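Side-chain contacts in aldehyde dehydrogenase (PDB 3K9D), which probably oxidises aldehydes, using NAD or NADP as the electron acceptor: residues R9-Q12 against E13-L17; R51-L54 against A55-H59; Q181-D184 against Q185-H189; E265-I268 against A269-K273; Y350-T354 against W355-C359. All coordinates share one frame; numbering follows the deposited sequence.

Contact 1. Residues R9-Q12 against E13-L17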
loop_
_atom_site.group_PDB
_atom_site.type_symbol
_atom_site.label_atom_id
_atom_site.label_comp_id
_atom_site.label_asym_id
_atom_site.label_seq_id
_atom_site.Cartn_x
_atom_site.Cartn_y
_atom_site.Cartn_z
ATOM N N ARG A 9 -24.120 -4.671 -20.749
ATOM C CA ARG A 9 -24.950 -4.983 -19.569
ATOM C C ARG A 9 -24.089 -5.157 -18.311
ATOM O O ARG A 9 -24.446 -4.666 -17.245
ATOM C CB ARG A 9 -25.800 -6.241 -19.790
ATOM C CG ARG A 9 -26.988 -6.068 -20.722
ATOM C CD ARG A 9 -27.901 -7.299 -20.653
ATOM N NE ARG A 9 -27.374 -8.471 -21.365
ATOM C CZ ARG A 9 -26.810 -9.537 -20.794
ATOM N NH1 ARG A 9 -26.667 -9.619 -19.474
ATOM N NH2 ARG A 9 -26.379 -10.531 -21.559
ATOM N N SER A 10 -22.954 -5.844 -18.458
ATOM C CA SER A 10 -22.020 -6.079 -17.356
ATOM C C SER A 10 -21.324 -4.811 -16.834
ATOM O O SER A 10 -21.263 -4.622 -15.619
ATOM C CB SER A 10 -21.001 -7.152 -17.730
ATOM O OG SER A 10 -19.990 -7.297 -16.743
ATOM N N ILE A 11 -20.805 -3.970 -17.740
ATOM C CA ILE A 11 -20.292 -2.641 -17.387
ATOM C C ILE A 11 -21.349 -1.812 -16.631
ATOM O O ILE A 11 -21.072 -1.264 -15.544
ATOM C CB ILE A 11 -19.825 -1.847 -18.639
ATOM C CG1 ILE A 11 -18.605 -2.512 -19.267
ATOM C CG2 ILE A 11 -19.468 -0.404 -18.267
ATOM C CD1 ILE A 11 -18.389 -2.179 -20.742
ATOM N N GLN A 12 -22.548 -1.737 -17.206
ATOM C CA GLN A 12 -23.669 -1.043 -16.569
ATOM C C GLN A 12 -23.908 -1.548 -15.148
ATOM O O GLN A 12 -24.053 -0.749 -14.223
ATOM C CB GLN A 12 -24.952 -1.193 -17.389
ATOM C CG GLN A 12 -26.121 -0.329 -16.872
ATOM C CD GLN A 12 -25.918 1.153 -17.144
ATOM O OE1 GLN A 12 -26.224 1.633 -18.233
ATOM N NE2 GLN A 12 -25.406 1.883 -16.158
ATOM N N GLU A 13 -23.890 -2.872 -14.978
ATOM C CA GLU A 13 -24.169 -3.487 -13.684
ATOM C C GLU A 13 -23.169 -3.049 -12.635
ATOM O O GLU A 13 -23.539 -2.673 -11.535
ATOM C CB GLU A 13 -24.156 -5.003 -13.798
ATOM C CG GLU A 13 -24.923 -5.679 -12.680
ATOM C CD GLU A 13 -24.489 -7.108 -12.446
ATOM O OE1 GLU A 13 -23.751 -7.675 -13.289
ATOM O OE2 GLU A 13 -24.892 -7.661 -11.406
ATOM N N VAL A 14 -21.896 -3.097 -13.007
ATOM C CA VAL A 14 -20.781 -2.730 -12.147
ATOM C C VAL A 14 -20.845 -1.264 -11.656
ATOM O O VAL A 14 -20.661 -0.995 -10.470
ATOM C CB VAL A 14 -19.462 -3.061 -12.873
ATOM C CG1 VAL A 14 -18.295 -2.427 -12.197
ATOM C CG2 VAL A 14 -19.288 -4.574 -12.936
ATOM N N ARG A 15 -21.122 -0.336 -12.566
ATOM C CA ARG A 15 -21.401 1.062 -12.204
ATOM C C ARG A 15 -22.600 1.224 -11.239
ATOM O O ARG A 15 -22.531 2.022 -10.316
ATOM C CB ARG A 15 -21.632 1.900 -13.460
ATOM C CG ARG A 15 -20.457 1.928 -14.431
ATOM C CD ARG A 15 -20.759 2.866 -15.579
ATOM N NE ARG A 15 -19.834 2.733 -16.699
ATOM C CZ ARG A 15 -20.014 3.303 -17.894
ATOM N NH1 ARG A 15 -21.097 4.021 -18.138
ATOM N NH2 ARG A 15 -19.112 3.144 -18.858
ATOM N N ASN A 16 -23.667 0.451 -11.440
ATOM C CA ASN A 16 -24.816 0.455 -10.514
ATOM C C ASN A 16 -24.426 -0.087 -9.137
ATOM O O ASN A 16 -24.714 0.529 -8.117
ATOM C CB ASN A 16 -26.000 -0.344 -11.076
ATOM C CG ASN A 16 -26.561 0.247 -12.358
ATOM O OD1 ASN A 16 -26.457 1.446 -12.604
ATOM N ND2 ASN A 16 -27.167 -0.599 -13.177
ATOM N N LEU A 17 -23.748 -1.228 -9.139
ATOM C CA LEU A 17 -23.235 -1.870 -7.928
ATOM C C LEU A 17 -22.266 -1.005 -7.115
ATOM O O LEU A 17 -22.354 -0.954 -5.896
ATOM C CB LEU A 17 -22.573 -3.217 -8.289
ATOM C CG LEU A 17 -23.505 -4.330 -8.793
ATOM C CD1 LEU A 17 -22.702 -5.528 -9.270
ATOM C CD2 LEU A 17 -24.494 -4.742 -7.733
HETATM O O HOH W 1 -21.397 -7.480 -14.332
#
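Ile11 and Arg15 are joined by an almost straight i to i+4 bond, N-H...O angle 176°, one of four such bonds that run from Arg9-Glu13 to Gln12-Asn16 in a regular turn of α-helix. The two side chains lie alongside each other, pointing the same way. The CG2 methyl of Ile11 rests 3.5 Å from NE of Arg15 and 3.6 Å from NH2 of Arg15, approaching the guanidinium obliquely. Isoleucine suits the spot because its β-branch puts a methyl within reach of the long arginine, whose chain stays extended from CG to NE while its NE hydrogen-bonds to Gln185.

One residue on, the amides of Gln12 and Asn16 have nearly parallel planes, 8° apart. The Gln12 chain bends at chi2 (72°), and its NE2 comes no nearer than 3.7 Å to OD1 of Asn16, a loose approach. On the side facing the loop beyond strand 172-174 a water links two polar groups: it lies 2.8 Å from OG of Ser10 and donates to OE1 of Glu13 at 2.6 Å. Small Ser10 also bonds to Thr179 and Val177, and Glu13 OE2 to Thr176, so both are tied to that loop. Ile11 and Val14 press on helix 180-188, which packs beside helix 6-28 and follows the loop.

Contact 2. Residues R51-L54 against A55-H59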
loop_
_atom_site.group_PDB
_atom_site.type_symbol
_atom_site.label_atom_id
_atom_site.label_comp_id
_atom_site.label_asym_id
_atom_site.label_seq_id
_atom_site.Cartn_x
_atom_site.Cartn_y
_atom_site.Cartn_z
ATOM N N ARG A 51 -21.906 -23.428 6.011
ATOM C CA ARG A 51 -20.633 -24.102 5.677
ATOM C C ARG A 51 -20.727 -25.321 4.733
ATOM O O ARG A 51 -19.954 -25.426 3.784
ATOM C CB ARG A 51 -19.825 -24.461 6.938
ATOM C CG ARG A 51 -20.433 -25.528 7.859
ATOM C CD ARG A 51 -19.709 -25.521 9.196
ATOM N NE ARG A 51 -20.318 -26.377 10.219
ATOM C CZ ARG A 51 -21.330 -26.024 11.009
ATOM N NH1 ARG A 51 -21.908 -24.831 10.893
ATOM N NH2 ARG A 51 -21.798 -26.891 11.901
ATOM N N GLU A 52 -21.692 -26.202 4.978
ATOM C CA GLU A 52 -21.881 -27.394 4.168
ATOM C C GLU A 52 -22.485 -27.070 2.804
ATOM O O GLU A 52 -21.999 -27.556 1.784
ATOM C CB GLU A 52 -22.756 -28.404 4.926
ATOM C CG GLU A 52 -22.118 -28.901 6.229
ATOM C CD GLU A 52 -21.193 -30.101 6.030
ATOM O OE1 GLU A 52 -21.100 -30.616 4.897
ATOM O OE2 GLU A 52 -20.575 -30.541 7.020
ATOM N N LYS A 53 -23.544 -26.258 2.814
ATOM C CA LYS A 53 -24.218 -25.770 1.613
ATOM C C LYS A 53 -23.282 -25.159 0.576
ATOM O O LYS A 53 -23.320 -25.529 -0.600
ATOM C CB LYS A 53 -25.307 -24.751 1.985
ATOM C CG LYS A 53 -25.977 -24.136 0.772
ATOM C CD LYS A 53 -27.271 -23.430 1.098
ATOM C CE LYS A 53 -28.044 -23.174 -0.177
ATOM N NZ LYS A 53 -29.150 -22.204 0.031
ATOM N N LEU A 54 -22.450 -24.229 1.036
ATOM C CA LEU A 54 -21.565 -23.460 0.170
ATOM C C LEU A 54 -20.373 -24.275 -0.317
ATOM O O LEU A 54 -20.009 -24.187 -1.490
ATOM C CB LEU A 54 -21.110 -22.189 0.888
ATOM C CG LEU A 54 -22.258 -21.230 1.218
ATOM C CD1 LEU A 54 -21.753 -20.091 2.090
ATOM C CD2 LEU A 54 -22.935 -20.716 -0.083
ATOM N N ALA A 55 -19.778 -25.068 0.581
ATOM C CA ALA A 55 -18.727 -26.038 0.214
ATOM C C ALA A 55 -19.188 -26.995 -0.884
ATOM O O ALA A 55 -18.463 -27.196 -1.853
ATOM C CB ALA A 55 -18.280 -26.834 1.431
ATOM N N LYS A 56 -20.392 -27.568 -0.738
ATOM C CA LYS A 56 -20.942 -28.474 -1.767
ATOM C C LYS A 56 -21.212 -27.770 -3.095
ATOM O O LYS A 56 -20.881 -28.318 -4.139
ATOM C CB LYS A 56 -22.203 -29.216 -1.290
ATOM C CG LYS A 56 -22.638 -30.409 -2.178
ATOM C CD LYS A 56 -21.457 -31.306 -2.601
ATOM C CE LYS A 56 -21.927 -32.613 -3.190
ATOM N NZ LYS A 56 -21.091 -33.076 -4.323
ATOM N N MET A 57 -21.802 -26.568 -3.051
ATOM C CA MET A 57 -21.998 -25.745 -4.260
ATOM C C MET A 57 -20.679 -25.532 -5.024
ATOM O O MET A 57 -20.600 -25.801 -6.227
ATOM C CB MET A 57 -22.665 -24.391 -3.939
ATOM C CG MET A 57 -24.153 -24.479 -3.597
ATOM S SD MET A 57 -25.003 -22.897 -3.341
ATOM C CE MET A 57 -25.439 -22.501 -5.040
ATOM N N ALA A 58 -19.645 -25.096 -4.311
ATOM C CA ALA A 58 -18.343 -24.794 -4.913
ATOM C C ALA A 58 -17.676 -26.048 -5.489
ATOM O O ALA A 58 -17.073 -25.997 -6.570
ATOM C CB ALA A 58 -17.432 -24.113 -3.896
ATOM N N HIS A 59 -17.818 -27.165 -4.775
ATOM C CA HIS A 59 -17.286 -28.456 -5.205
ATOM C C HIS A 59 -17.971 -28.933 -6.486
ATOM O O HIS A 59 -17.293 -29.359 -7.421
ATOM C CB HIS A 59 -17.417 -29.502 -4.075
ATOM C CG HIS A 59 -16.872 -30.852 -4.428
ATOM N ND1 HIS A 59 -17.659 -31.982 -4.496
ATOM C CD2 HIS A 59 -15.616 -31.253 -4.736
ATOM C CE1 HIS A 59 -16.914 -33.017 -4.840
ATOM N NE2 HIS A 59 -15.671 -32.600 -4.994
#
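The carbonyl O of Glu52 takes two hydrogen bonds, one from Lys56 N within the helix at 3.0 Å and one from the indole NE1 of Trp67, at the start of helix 67-85. Arg51 O is likewise shared, between Ala55 N and the side-chain amide of Asn74; the Ala55 N-H meets it from above the carbonyl plane, 37° out of it. The methyl CB of Ala55 lies only 3.2 Å from the same Arg51 O, and a small residue suits a place that also meets Lys70 of helix 67-85.

Further along the helix Met57 sends CG past Lys53 O at 3.3 Å. With CG beside the backbone N (chi1 -73°) and chi2 extended, SD comes to 4.4 Å from CD2 of Leu54, an apolar touch that suits two flexible, unbranched-at-CB side chains; the chi3 bend (86°) directs only the terminal CE. SD is also 4.4 Å from CE of Lys53, whose NZ reaches on to a salt bridge with Glu153. Leu54 and Met57 both lean on helix 148-164, while Ala58 meets Pro121. The pattern is that of an amphipathic helix, with leucine, methionine and alanine facing neighbouring helices and charged residues along the outer side.

Contact 3. Residues Q181-D184 against Q185-H189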
loop_
_atom_site.group_PDB
_atom_site.type_symbol
_atom_site.label_atom_id
_atom_site.label_comp_id
_atom_site.label_asym_id
_atom_site.label_seq_id
_atom_site.Cartn_x
_atom_site.Cartn_y
_atom_site.Cartn_z
ATOM N N GLN A 181 -14.651 -7.129 -19.308
ATOM C CA GLN A 181 -14.991 -5.707 -19.483
ATOM C C GLN A 181 -15.639 -5.158 -18.211
ATOM O O GLN A 181 -15.451 -3.996 -17.862
ATOM C CB GLN A 181 -15.954 -5.505 -20.664
ATOM C CG GLN A 181 -15.360 -5.746 -22.067
ATOM C CD GLN A 181 -15.622 -7.151 -22.607
ATOM O OE1 GLN A 181 -16.216 -7.993 -21.938
ATOM N NE2 GLN A 181 -15.167 -7.405 -23.819
ATOM N N GLY A 182 -16.407 -6.007 -17.529
ATOM C CA GLY A 182 -17.061 -5.629 -16.281
ATOM C C GLY A 182 -16.095 -5.531 -15.121
ATOM O O GLY A 182 -16.194 -4.620 -14.303
ATOM N N THR A 183 -15.167 -6.478 -15.048
ATOM C CA THR A 183 -14.142 -6.506 -14.002
ATOM C C THR A 183 -13.107 -5.385 -14.204
ATOM O O THR A 183 -12.568 -4.853 -13.232
ATOM C CB THR A 183 -13.431 -7.876 -13.945
ATOM O OG1 THR A 183 -14.389 -8.896 -13.622
ATOM C CG2 THR A 183 -12.334 -7.870 -12.888
ATOM N N ASP A 184 -12.834 -5.043 -15.460
ATOM C CA ASP A 184 -12.008 -3.860 -15.775
ATOM C C ASP A 184 -12.650 -2.568 -15.261
ATOM O O ASP A 184 -11.959 -1.691 -14.738
ATOM C CB ASP A 184 -11.779 -3.724 -17.280
ATOM C CG ASP A 184 -10.827 -2.580 -17.620
ATOM O OD1 ASP A 184 -9.634 -2.695 -17.285
ATOM O OD2 ASP A 184 -11.272 -1.573 -18.205
ATOM N N GLN A 185 -13.964 -2.460 -15.431
ATOM C CA GLN A 185 -14.725 -1.301 -14.970
ATOM C C GLN A 185 -14.707 -1.238 -13.445
ATOM O O GLN A 185 -14.517 -0.167 -12.874
ATOM C CB GLN A 185 -16.169 -1.315 -15.525
ATOM C CG GLN A 185 -17.105 -0.195 -15.014
ATOM C CD GLN A 185 -16.633 1.232 -15.362
ATOM O OE1 GLN A 185 -17.101 1.824 -16.317
ATOM N NE2 GLN A 185 -15.719 1.778 -14.571
ATOM N N LEU A 186 -14.851 -2.392 -12.791
ATOM C CA LEU A 186 -14.786 -2.466 -11.325
ATOM C C LEU A 186 -13.459 -1.984 -10.775
ATOM O O LEU A 186 -13.422 -1.247 -9.786
ATOM C CB LEU A 186 -15.077 -3.883 -10.812
ATOM C CG LEU A 186 -14.997 -4.109 -9.287
ATOM C CD1 LEU A 186 -16.074 -3.308 -8.502
ATOM C CD2 LEU A 186 -15.094 -5.585 -8.926
ATOM N N MET A 187 -12.372 -2.399 -11.419
ATOM C CA MET A 187 -11.047 -2.040 -10.970
ATOM C C MET A 187 -10.736 -0.565 -11.275
ATOM O O MET A 187 -10.148 0.108 -10.439
ATOM C CB MET A 187 -9.968 -2.950 -11.604
ATOM C CG MET A 187 -9.963 -4.416 -11.130
ATOM S SD MET A 187 -8.592 -5.390 -11.809
ATOM C CE MET A 187 -8.837 -5.153 -13.565
ATOM N N LYS A 188 -11.108 -0.093 -12.468
ATOM C CA LYS A 188 -10.754 1.279 -12.932
ATOM C C LYS A 188 -11.614 2.414 -12.374
ATOM O O LYS A 188 -11.166 3.564 -12.332
ATOM C CB LYS A 188 -10.721 1.370 -14.467
ATOM C CG LYS A 188 -9.471 0.745 -15.110
ATOM C CD LYS A 188 -9.478 0.877 -16.632
ATOM C CE LYS A 188 -8.234 0.250 -17.277
ATOM N NZ LYS A 188 -7.003 1.094 -17.185
ATOM N N HIS A 189 -12.839 2.099 -11.952
ATOM C CA HIS A 189 -13.790 3.104 -11.457
ATOM C C HIS A 189 -13.237 4.037 -10.381
ATOM O O HIS A 189 -12.495 3.613 -9.499
ATOM C CB HIS A 189 -15.055 2.438 -10.926
ATOM C CG HIS A 189 -16.286 3.266 -11.109
ATOM N ND1 HIS A 189 -16.653 4.264 -10.232
ATOM C CD2 HIS A 189 -17.226 3.259 -12.084
ATOM C CE1 HIS A 189 -17.773 4.827 -10.649
ATOM N NE2 HIS A 189 -18.141 4.237 -11.772
#
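Four i to i+4 backbone bonds carry helix 180-188 from Gln181-Gln185 to Asp184-Lys188, the last being 2.9 Å from Lys188 N to Asp184 O. The first is the most skewed, with Gln185 N 39° above the carbonyl plane of Gln181.

At the outer end Asp184 and Lys188 meet through carbon rather than charge. The aliphatic part of the lysine passes the carboxylate, CE lying 3.3 Å from OD1 of Asp184 and CD 3.4 Å from OD2 of Asp184. A bend at chi4 (-78°) then carries the ammonium away, leaving Lys188 NZ 4.6 Å from Asp184 OD1, too far for a salt bridge, though the opposite charges probably still attract. A long, flexible lysine suits the exposed side, its methylenes lying against the short aspartate.

The inner side belongs to Thr183, Leu186 and Met187. CG of Met187 runs 3.4 Å from O of Thr183, and the bend at chi3 swings its CE back toward the backbone, 4.1 Å from CA of Asp184. Thr183 bonds through OG1 to Ser142 and Thr179 O, so a buried hydroxyl is satisfied. Gly182 is close-packed against helix 6-28, where Ser10 OG and Val14 CG2 meet it. With Leu186 on strand 102-116 and His189 leaving the helical path before strand 192-197, this is the last helix turn of a βαβ crossover: parallel strands 172-174 and 192-197 joined by a helix packed on their sheet.

Contact 4. Residues E265-I268 against A269-K273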
loop_
_atom_site.group_PDB
_atom_site.type_symbol
_atom_site.label_atom_id
_atom_site.label_comp_id
_atom_site.label_asym_id
_atom_site.label_seq_id
_atom_site.Cartn_x
_atom_site.Cartn_y
_atom_site.Cartn_z
ATOM N N GLU A 265 17.007 -41.269 2.044
ATOM C CA GLU A 265 16.468 -42.617 2.271
ATOM C C GLU A 265 15.376 -42.663 3.327
ATOM O O GLU A 265 14.311 -43.222 3.087
ATOM C CB GLU A 265 17.576 -43.577 2.700
ATOM C CG GLU A 265 18.103 -44.465 1.607
ATOM C CD GLU A 265 19.012 -45.561 2.141
ATOM O OE1 GLU A 265 20.170 -45.637 1.684
ATOM O OE2 GLU A 265 18.582 -46.335 3.025
ATOM N N ALA A 266 15.650 -42.074 4.491
ATOM C CA ALA A 266 14.691 -42.056 5.599
ATOM C C ALA A 266 13.408 -41.296 5.258
ATOM O O ALA A 266 12.302 -41.740 5.593
ATOM C CB ALA A 266 15.345 -41.477 6.845
ATOM N N VAL A 267 13.568 -40.160 4.574
ATOM C CA VAL A 267 12.446 -39.331 4.138
ATOM C C VAL A 267 11.579 -40.018 3.064
ATOM O O VAL A 267 10.341 -40.023 3.158
ATOM C CB VAL A 267 12.923 -37.913 3.665
ATOM C CG1 VAL A 267 11.788 -37.162 3.006
ATOM C CG2 VAL A 267 13.430 -37.105 4.874
ATOM N N ILE A 268 12.227 -40.596 2.059
ATOM C CA ILE A 268 11.510 -41.333 1.008
ATOM C C ILE A 268 10.717 -42.498 1.615
ATOM O O ILE A 268 9.518 -42.611 1.362
ATOM C CB ILE A 268 12.458 -41.782 -0.143
ATOM C CG1 ILE A 268 13.015 -40.534 -0.852
ATOM C CG2 ILE A 268 11.737 -42.722 -1.123
ATOM C CD1 ILE A 268 13.735 -40.783 -2.131
ATOM N N ALA A 269 11.364 -43.296 2.473
ATOM C CA ALA A 269 10.696 -44.409 3.173
ATOM C C ALA A 269 9.452 -43.991 3.976
ATOM O O ALA A 269 8.417 -44.657 3.928
ATOM C CB ALA A 269 11.693 -45.164 4.053
ATOM N N GLU A 270 9.551 -42.872 4.687
ATOM C CA GLU A 270 8.429 -42.342 5.445
ATOM C C GLU A 270 7.316 -41.798 4.558
ATOM O O GLU A 270 6.127 -42.045 4.837
ATOM C CB GLU A 270 8.907 -41.292 6.447
ATOM C CG GLU A 270 7.884 -40.860 7.504
ATOM C CD GLU A 270 7.357 -41.987 8.378
ATOM O OE1 GLU A 270 8.062 -42.995 8.571
ATOM O OE2 GLU A 270 6.206 -41.865 8.857
ATOM N N PHE A 271 7.690 -41.058 3.504
ATOM C CA PHE A 271 6.712 -40.556 2.535
ATOM C C PHE A 271 5.919 -41.746 1.986
ATOM O O PHE A 271 4.690 -41.708 1.947
ATOM C CB PHE A 271 7.370 -39.711 1.416
ATOM C CG PHE A 271 7.264 -38.204 1.635
ATOM C CD1 PHE A 271 6.019 -37.566 1.625
ATOM C CD2 PHE A 271 8.402 -37.435 1.854
ATOM C CE1 PHE A 271 5.906 -36.175 1.834
ATOM C CE2 PHE A 271 8.312 -36.046 2.052
ATOM C CZ PHE A 271 7.051 -35.416 2.037
ATOM N N ARG A 272 6.634 -42.811 1.623
ATOM C CA ARG A 272 6.005 -44.086 1.201
ATOM C C ARG A 272 5.055 -44.740 2.200
ATOM O O ARG A 272 3.933 -45.110 1.837
ATOM C CB ARG A 272 7.061 -45.091 0.764
ATOM C CG ARG A 272 7.465 -44.892 -0.655
ATOM C CD ARG A 272 8.644 -45.759 -1.056
ATOM N NE ARG A 272 8.905 -45.558 -2.473
ATOM C CZ ARG A 272 10.089 -45.687 -3.063
ATOM N NH1 ARG A 272 11.164 -46.025 -2.370
ATOM N NH2 ARG A 272 10.190 -45.477 -4.365
ATOM N N LYS A 273 5.510 -44.883 3.445
ATOM C CA LYS A 273 4.702 -45.395 4.564
ATOM C C LYS A 273 3.371 -44.648 4.748
ATOM O O LYS A 273 2.324 -45.255 5.033
ATOM C CB LYS A 273 5.521 -45.316 5.868
ATOM C CG LYS A 273 5.033 -46.244 6.978
ATOM C CD LYS A 273 5.561 -45.857 8.333
ATOM C CE LYS A 273 4.713 -46.554 9.396
ATOM N NZ LYS A 273 4.862 -46.025 10.777
#
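Arg272 leaves the backbone at CB, which lies 3.5 Å from O of Ile268, the same oxygen that receives the Arg272 N-H at 2.9 Å. CG follows at 3.7 Å from Ile268 O and CD at 4.1 Å from it, the chain running extended to NE alongside the isoleucine. At the tip the guanidinium turns one face to Ile268: the CG2 methyl sits over it, toward its rim, 3.6 Å from NH1 of Arg272. Isoleucine serves here because CG2, anti to the backbone N, lies on the side along which the extended arginine runs.

Helix 261-273 follows strand 256-260 and leads to strand 276-278 of the parallel sheet, so it is the connection of a β-α-β unit, with one side exposed and the other packed on the sheet. On that buried side Val267 and Phe271 point the same way. CG1 of Val267 touches CD2 of the Phe271 ring at 3.6 Å and CE2 of that ring at 3.8 Å. A branched residue and an aromatic one fill the layer together: Val267 reaches Val259 and Phe349, and Phe271 reaches Val257 and Phe278. Glu270, at the border, folds at chi2 (59°) and bonds through OE2 to Gln274.

Contact 5. Residues Y350-T354 against W355-C359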
loop_
_atom_site.group_PDB
_atom_site.type_symbol
_atom_site.label_atom_id
_atom_site.label_comp_id
_atom_site.label_asym_id
_atom_site.label_seq_id
_atom_site.Cartn_x
_atom_site.Cartn_y
_atom_site.Cartn_z
ATOM N N TYR A 350 13.762 -32.634 -4.297
ATOM C CA TYR A 350 15.171 -32.279 -4.540
ATOM C C TYR A 350 16.083 -32.809 -3.443
ATOM O O TYR A 350 15.701 -32.856 -2.268
ATOM C CB TYR A 350 15.366 -30.765 -4.570
ATOM C CG TYR A 350 14.699 -29.997 -5.689
ATOM C CD1 TYR A 350 15.377 -29.740 -6.885
ATOM C CD2 TYR A 350 13.413 -29.480 -5.532
ATOM C CE1 TYR A 350 14.784 -28.991 -7.903
ATOM C CE2 TYR A 350 12.794 -28.757 -6.561
ATOM C CZ TYR A 350 13.490 -28.506 -7.734
ATOM O OH TYR A 350 12.897 -27.779 -8.740
ATOM N N THR A 351 17.305 -33.152 -3.829
ATOM C CA THR A 351 18.348 -33.553 -2.888
ATOM C C THR A 351 19.529 -32.573 -2.938
ATOM O O THR A 351 20.094 -32.302 -4.000
ATOM C CB THR A 351 18.827 -34.990 -3.155
ATOM O OG1 THR A 351 17.685 -35.861 -3.254
ATOM C CG2 THR A 351 19.754 -35.481 -2.029
ATOM N N ALA A 352 19.848 -32.022 -1.773
ATOM C CA ALA A 352 20.981 -31.119 -1.552
ATOM C C ALA A 352 21.941 -31.805 -0.581
ATOM O O ALA A 352 21.561 -32.800 0.039
ATOM C CB ALA A 352 20.478 -29.815 -0.970
ATOM N N GLU A 353 23.171 -31.299 -0.443
ATOM C CA GLU A 353 24.147 -31.940 0.442
ATOM C C GLU A 353 24.094 -31.358 1.850
ATOM O O GLU A 353 24.188 -32.092 2.829
ATOM C CB GLU A 353 25.589 -31.881 -0.098
ATOM C CG GLU A 353 25.806 -32.302 -1.553
ATOM C CD GLU A 353 25.103 -33.591 -1.930
ATOM O OE1 GLU A 353 25.293 -34.609 -1.228
ATOM O OE2 GLU A 353 24.366 -33.577 -2.943
ATOM N N THR A 354 23.939 -30.034 1.934
ATOM C CA THR A 354 23.986 -29.288 3.194
ATOM C C THR A 354 22.741 -28.399 3.337
ATOM O O THR A 354 21.976 -28.242 2.389
ATOM C CB THR A 354 25.248 -28.378 3.246
ATOM O OG1 THR A 354 25.196 -27.447 2.152
ATOM C CG2 THR A 354 26.549 -29.212 3.142
ATOM N N TRP A 355 22.542 -27.804 4.507
ATOM C CA TRP A 355 21.487 -26.782 4.648
ATOM C C TRP A 355 21.783 -25.517 3.835
ATOM O O TRP A 355 20.866 -24.838 3.397
ATOM C CB TRP A 355 21.193 -26.417 6.106
ATOM C CG TRP A 355 22.252 -25.610 6.843
ATOM C CD1 TRP A 355 23.226 -26.099 7.664
ATOM C CD2 TRP A 355 22.382 -24.172 6.884
ATOM N NE1 TRP A 355 23.969 -25.065 8.198
ATOM C CE2 TRP A 355 23.480 -23.875 7.727
ATOM C CE3 TRP A 355 21.694 -23.116 6.274
ATOM C CZ2 TRP A 355 23.899 -22.565 7.978
ATOM C CZ3 TRP A 355 22.120 -21.808 6.520
ATOM C CH2 TRP A 355 23.212 -21.550 7.357
ATOM N N GLN A 356 23.069 -25.223 3.657
ATOM C CA GLN A 356 23.517 -24.075 2.888
ATOM C C GLN A 356 23.090 -24.266 1.425
ATOM O O GLN A 356 22.542 -23.345 0.814
ATOM C CB GLN A 356 25.033 -23.886 3.030
ATOM C CG GLN A 356 25.521 -23.455 4.432
ATOM C CD GLN A 356 25.968 -24.616 5.326
ATOM O OE1 GLN A 356 25.504 -25.747 5.188
ATOM N NE2 GLN A 356 26.867 -24.330 6.257
ATOM N N GLU A 357 23.265 -25.481 0.904
ATOM C CA GLU A 357 22.875 -25.803 -0.477
ATOM C C GLU A 357 21.359 -25.794 -0.633
ATOM O O GLU A 357 20.839 -25.346 -1.644
ATOM C CB GLU A 357 23.457 -27.146 -0.927
ATOM C CG GLU A 357 23.455 -27.297 -2.457
ATOM C CD GLU A 357 23.735 -28.708 -2.941
ATOM O OE1 GLU A 357 23.613 -28.945 -4.157
ATOM O OE2 GLU A 357 24.075 -29.577 -2.123
ATOM N N ALA A 358 20.670 -26.256 0.406
ATOM C CA ALA A 358 19.223 -26.279 0.460
ATOM C C ALA A 358 18.633 -24.857 0.407
ATOM O O ALA A 358 17.649 -24.604 -0.301
ATOM C CB ALA A 358 18.789 -26.983 1.697
ATOM N N CYS A 359 19.253 -23.954 1.170
ATOM C CA CYS A 359 18.993 -22.517 1.117
ATOM C C CYS A 359 19.178 -21.931 -0.295
ATOM O O CYS A 359 18.275 -21.279 -0.804
ATOM C CB CYS A 359 19.905 -21.804 2.113
ATOM S SG CYS A 359 20.182 -20.035 1.818
#
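Thr354 is the N-cap of helix 355-368. OG1 of Thr354 accepts from Glu357 N at 3.0 Å, a bond made possible by chi1 of 60°, which sets the hydroxyl between the backbone N and the carbonyl carbon. Threonine suits a cap because its short side chain can fold back on the first turn.

The Glu357 side chain, extended beyond CG, bonds one residue earlier: its OE2 accepts from Glu353 N at 2.6 Å, the N-H coming from above the carboxylate plane, so no capping box forms. The strand 346-352 ends at Ala352 and the chain here turns into the helix, a β-to-α junction of the parallel sheet. Small Ala352 points toward the first turn of the helix, its CB 4.2 Å from CB of Ala358. The carboxylates of Glu353 and Glu357 lie side by side, OE2 to OE2 4.1 Å, a repulsion that the salt bridge of Glu353 to Arg261 probably eases. Thr354 N is buried without a partner.

From the N terminus the contacts come in series, none nesting or crossing; contacts 1 to 4 each lie within one helix, while contact 5 closes the short bend from strand 346-352 into helix 355-368. Contact 1, on helix 6-28, packs against contact 3, far along the chain on helix 180-188, their centres 9 Å apart; the Arg15 to Gln185 bond joins them. Contact 2 stands apart, its helix 51-62 packing against helices 67-85, 121-134 and 148-164. Contacts 4 and 5 lie at the seven-stranded parallel sheet, contact 4 on a helix packed against it, across the chain's centre from contacts 1 and 3. Their nearest atoms are about 6 Å apart, with adjacent strands 256-260 and 346-352 connecting them.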